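Local coordinates for peptide methionine sulfoxide reductase MsrA (Treponema denticola ATCC 35405, PDB 5FA9), which reduces methionine sulfoxide in proteins, as a bifunctional fusion of an MsrA section acting on the S epimer and an MsrB section acting on the R epimer, at the interface of chains A and B. Numbering follows the deposited sequence. Chains: chain A/B, Peptide methionine sulfoxide reductase MsrA.

Contact 1: the interface of chains A and B. Residues chain A 99, 129-132; chain B 275-278.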
loop_
_atom_site.group_PDB
_atom_site.type_symbol
_atom_site.label_atom_id
_atom_site.label_comp_id
_atom_site.label_asym_id
_atom_site.label_seq_id
_atom_site.Cartn_x
_atom_site.Cartn_y
_atom_site.Cartn_z
ATOM N N VAL A 99 1.915 11.884 0.793
ATOM C CA VAL A 99 0.524 11.806 1.219
ATOM C C VAL A 99 0.490 11.287 2.651
ATOM O O VAL A 99 -0.541 11.333 3.323
ATOM C CB VAL A 99 -0.313 10.894 0.306
ATOM C CG1 VAL A 99 -0.493 11.533 -1.061
ATOM C CG2 VAL A 99 0.334 9.524 0.186
ATOM N N LEU A 129 1.475 16.347 -1.207
ATOM C CA LEU A 129 0.780 16.140 -2.468
ATOM C C LEU A 129 -0.635 16.703 -2.373
ATOM O O LEU A 129 -1.371 16.407 -1.432
ATOM C CB LEU A 129 0.755 14.657 -2.837
ATOM C CG LEU A 129 0.231 14.364 -4.242
ATOM C CD1 LEU A 129 1.158 14.963 -5.285
ATOM C CD2 LEU A 129 0.074 12.872 -4.459
ATOM N N LYS A 130 -1.007 17.517 -3.355
ATOM C CA LYS A 130 -2.302 18.186 -3.365
ATOM C C LYS A 130 -3.215 17.705 -4.474
ATOM O O LYS A 130 -4.427 17.585 -4.288
ATOM C CB LYS A 130 -2.091 19.692 -3.535
ATOM C CG LYS A 130 -3.283 20.568 -3.211
ATOM C CD LYS A 130 -2.994 21.986 -3.679
ATOM C CE LYS A 130 -2.663 22.004 -5.171
ATOM N NZ LYS A 130 -2.359 23.365 -5.692
ATOM N N HIS A 131 -2.620 17.404 -5.620
ATOM C CA HIS A 131 -3.334 16.772 -6.713
ATOM C C HIS A 131 -2.375 15.888 -7.486
ATOM O O HIS A 131 -1.191 16.198 -7.598
ATOM C CB HIS A 131 -3.958 17.825 -7.636
ATOM C CG HIS A 131 -5.015 18.654 -6.977
ATOM N ND1 HIS A 131 -4.784 19.942 -6.539
ATOM C CD2 HIS A 131 -6.301 18.378 -6.659
ATOM C CE1 HIS A 131 -5.884 20.424 -5.993
ATOM N NE2 HIS A 131 -6.822 19.494 -6.054
ATOM N N PHE A 132 -2.883 14.783 -8.012
ATOM C CA PHE A 132 -2.088 13.938 -8.883
ATOM C C PHE A 132 -2.972 13.442 -10.013
ATOM O O PHE A 132 -3.817 12.569 -9.822
ATOM C CB PHE A 132 -1.475 12.763 -8.116
ATOM C CG PHE A 132 -0.669 11.833 -8.978
ATOM C CD1 PHE A 132 0.651 12.122 -9.284
ATOM C CD2 PHE A 132 -1.229 10.672 -9.484
ATOM C CE1 PHE A 132 1.396 11.271 -10.079
ATOM C CE2 PHE A 132 -0.490 9.817 -10.281
ATOM C CZ PHE A 132 0.825 10.116 -10.577
ATOM N N GLY B 275 -9.235 15.497 -7.931
ATOM C CA GLY B 275 -9.672 15.505 -6.547
ATOM C C GLY B 275 -8.502 15.599 -5.585
ATOM O O GLY B 275 -7.347 15.558 -6.010
ATOM N N PRO B 276 -8.794 15.729 -4.281
ATOM C CA PRO B 276 -7.748 15.784 -3.253
ATOM C C PRO B 276 -6.902 14.517 -3.254
ATOM O O PRO B 276 -7.432 13.416 -3.098
ATOM C CB PRO B 276 -8.541 15.925 -1.948
ATOM C CG PRO B 276 -9.899 15.398 -2.267
ATOM C CD PRO B 276 -10.144 15.773 -3.696
ATOM N N ALA B 277 -5.595 14.683 -3.426
ATOM C CA ALA B 277 -4.691 13.559 -3.642
ATOM C C ALA B 277 -4.590 12.619 -2.443
ATOM O O ALA B 277 -4.396 11.415 -2.611
ATOM C CB ALA B 277 -3.317 14.074 -4.012
ATOM N N ASP B 278 -4.722 13.161 -1.236
ATOM C CA ASP B 278 -4.615 12.344 -0.032
ATOM C C ASP B 278 -5.838 11.446 0.147
ATOM O O ASP B 278 -5.791 10.456 0.876
ATOM C CB ASP B 278 -4.416 13.225 1.208
ATOM C CG ASP B 278 -5.467 14.315 1.334
ATOM O OD1 ASP B 278 -6.478 14.273 0.602
ATOM O OD2 ASP B 278 -5.280 15.219 2.175
HETATM O O HOH W 1 -4.114 16.145 -0.792
HETATM O O HOH W 2 -5.821 15.006 -8.228
#

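Contact 2: the interface of chains A and B. Residues chain A 1-2, 277-278; chain B 4, 99.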
loop_
_atom_site.group_PDB
_atom_site.type_symbol
_atom_site.label_atom_id
_atom_site.label_comp_id
_atom_site.label_asym_id
_atom_site.label_seq_id
_atom_site.Cartn_x
_atom_site.Cartn_y
_atom_site.Cartn_z
ATOM N N MET A 1 5.350 -2.885 5.528
ATOM C CA MET A 1 4.086 -2.315 5.080
ATOM C C MET A 1 4.196 -1.708 3.689
ATOM O O MET A 1 5.263 -1.248 3.280
ATOM C CB MET A 1 3.593 -1.246 6.061
ATOM C CG MET A 1 2.758 -1.786 7.206
ATOM S SD MET A 1 2.004 -0.466 8.175
ATOM C CE MET A 1 1.115 0.420 6.895
ATOM N N ILE A 2 3.081 -1.705 2.966
ATOM C CA ILE A 2 3.017 -1.056 1.664
ATOM C C ILE A 2 2.855 0.450 1.847
ATOM O O ILE A 2 1.975 0.905 2.578
ATOM C CB ILE A 2 1.857 -1.602 0.812
ATOM C CG1 ILE A 2 1.932 -3.127 0.719
ATOM C CG2 ILE A 2 1.868 -0.972 -0.573
ATOM C CD1 ILE A 2 3.214 -3.641 0.109
ATOM N N ALA A 277 5.542 -8.782 12.293
ATOM C CA ALA A 277 4.664 -8.499 11.163
ATOM C C ALA A 277 4.612 -7.013 10.818
ATOM O O ALA A 277 4.439 -6.648 9.655
ATOM C CB ALA A 277 3.267 -9.017 11.448
ATOM N N ASP A 278 4.760 -6.159 11.826
ATOM C CA ASP A 278 4.699 -4.719 11.606
ATOM C C ASP A 278 5.940 -4.206 10.879
ATOM O O ASP A 278 5.927 -3.116 10.305
ATOM C CB ASP A 278 4.516 -3.977 12.934
ATOM C CG ASP A 278 5.545 -4.371 13.978
ATOM O OD1 ASP A 278 6.535 -5.047 13.629
ATOM O OD2 ASP A 278 5.361 -3.998 15.157
ATOM N N GLU B 4 -3.578 -1.976 4.139
ATOM C CA GLU B 4 -3.616 -3.425 4.269
ATOM C C GLU B 4 -4.295 -3.872 5.561
ATOM O O GLU B 4 -4.141 -3.252 6.613
ATOM C CB GLU B 4 -2.201 -4.006 4.182
ATOM C CG GLU B 4 -1.249 -3.528 5.263
ATOM C CD GLU B 4 0.176 -3.993 5.029
ATOM O OE1 GLU B 4 0.797 -3.539 4.045
ATOM O OE2 GLU B 4 0.673 -4.817 5.826
ATOM N N VAL B 99 -2.094 -4.006 11.139
ATOM C CA VAL B 99 -0.698 -3.606 11.200
ATOM C C VAL B 99 -0.644 -2.085 11.318
ATOM O O VAL B 99 0.388 -1.501 11.648
ATOM C CB VAL B 99 0.076 -4.086 9.955
ATOM C CG1 VAL B 99 -0.388 -3.331 8.722
ATOM C CG2 VAL B 99 1.571 -3.927 10.149
#

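Contact 1: the interface of chains A and B
The methyl group of B:Ala277 points tip-first at the branched end of A:Leu129 in chain A. In A:Leu129, CG stands anti to the backbone N (chi1 -171°), which carries CG and CD2 up to the methyl, with CD2 3.6 Å from B:Ala277 CB. From a direction roughly at a right angle to this, A:His131 CA touches the same methyl, 3.8 Å from B:Ala277 CB, and B:Ala277 buries more surface than any other residue of the patch. A:Val99 only comes near, its CG1 methyl 4.2 Å from the carbonyl oxygen B:Ala277 O.

Backbone groups fix the methyl in place. B:Ala277 N donates to A:Lys130 O over 3.2 Å, a moderately bent bond whose donor sits above the carbonyl plane, 61° out of it, rather than on a lone pair. One residue on, water 1 joins the chains: it is 2.8 Å from A:Leu129 O and extends the same pattern to B:Asp278 N at 3.1 Å. Two successive amides at the start of a 3-10 helix are thereby met by chain A carbonyls, one directly and one through water. Water 2 makes a second bridge, 2.7 Å from B:Gly275 O and 3.0 Å from A:Phe132 N. It also lies in the plane of the A:His131 imidazole, at the ring's edge. With CG beside the backbone N (chi1 -64°), that ring turns its CD2 side towards the carbonyl of B:Gly275.

On chain A the contact is the turn 129-131 between strands 125-128 and 132-134, in the MsrA section, joined by A:Val99 just after strand 95-98. On chain B it is the Gly-Pro segment leading into 3-10 helix 277-279, in the MsrB section.

Contact 2: the interface of chains A and B
The N-terminal end of chain A, where A:Met1 runs into strand 2-8, meets B:Glu4 of the same strand in chain B, while 3-10 helix 277-279 of chain A meets the loop residue B:Val99. A:Ile2 N donates to the carboxylate oxygen B:Glu4 OE1 over 3.1 Å in a nearly straight bond. The amide comes in on the syn side of the carboxylate, tilted 30° out of its plane. B:Glu4 starts from the crowded position, CG between the backbone N and the carbonyl carbon (chi1 61°), then stretches out to bring its tip across A:Ile2 at about a right angle. The same oxygen, B:Glu4 OE1, lies 3.5 Å from A:Ile2 CG1.

The side chains of A:Met1 and B:Val99 lie alongside, running in opposing senses. The thioether A:Met1 SD packs 3.8 Å from B:Val99 CG1, and A:Met1 CG touches both valine branches. B:Val99 CG2, anti to the backbone N, also reaches the 3-10 helix, 3.5 Å from A:Asp278 CA. The valine thus touches both the N-terminal methionine and the helix backbone, its CG2 at the angle between them, and it hides more surface than any other residue here.

The site joins the first strands of both copies and sets the MsrB section of chain A against the MsrA section of chain B. It probably steadies the dimeric arrangement, if that arrangement persists in solution.

Contact 1 and contact 2 lie about 23 Å apart, between the centres of their C-alpha atoms, in one two-fold interface. They share Val99, Ala277 and Asp278 with the chains exchanged: in both, 3-10 helix 277-279 of one MsrB section approaches the MsrA section of the other copy. Val99 adopts a different rotamer in each chain, chi1 -69° in A and 69° in B, so the symmetry is not exact in detail. Both centres lie away from A:Ser11, an engineered residue at the predicted MsrA active-site position, about 19 Å for contact 1 and 30 Å for contact 2; the structure alone does not show whether they affect catalysis.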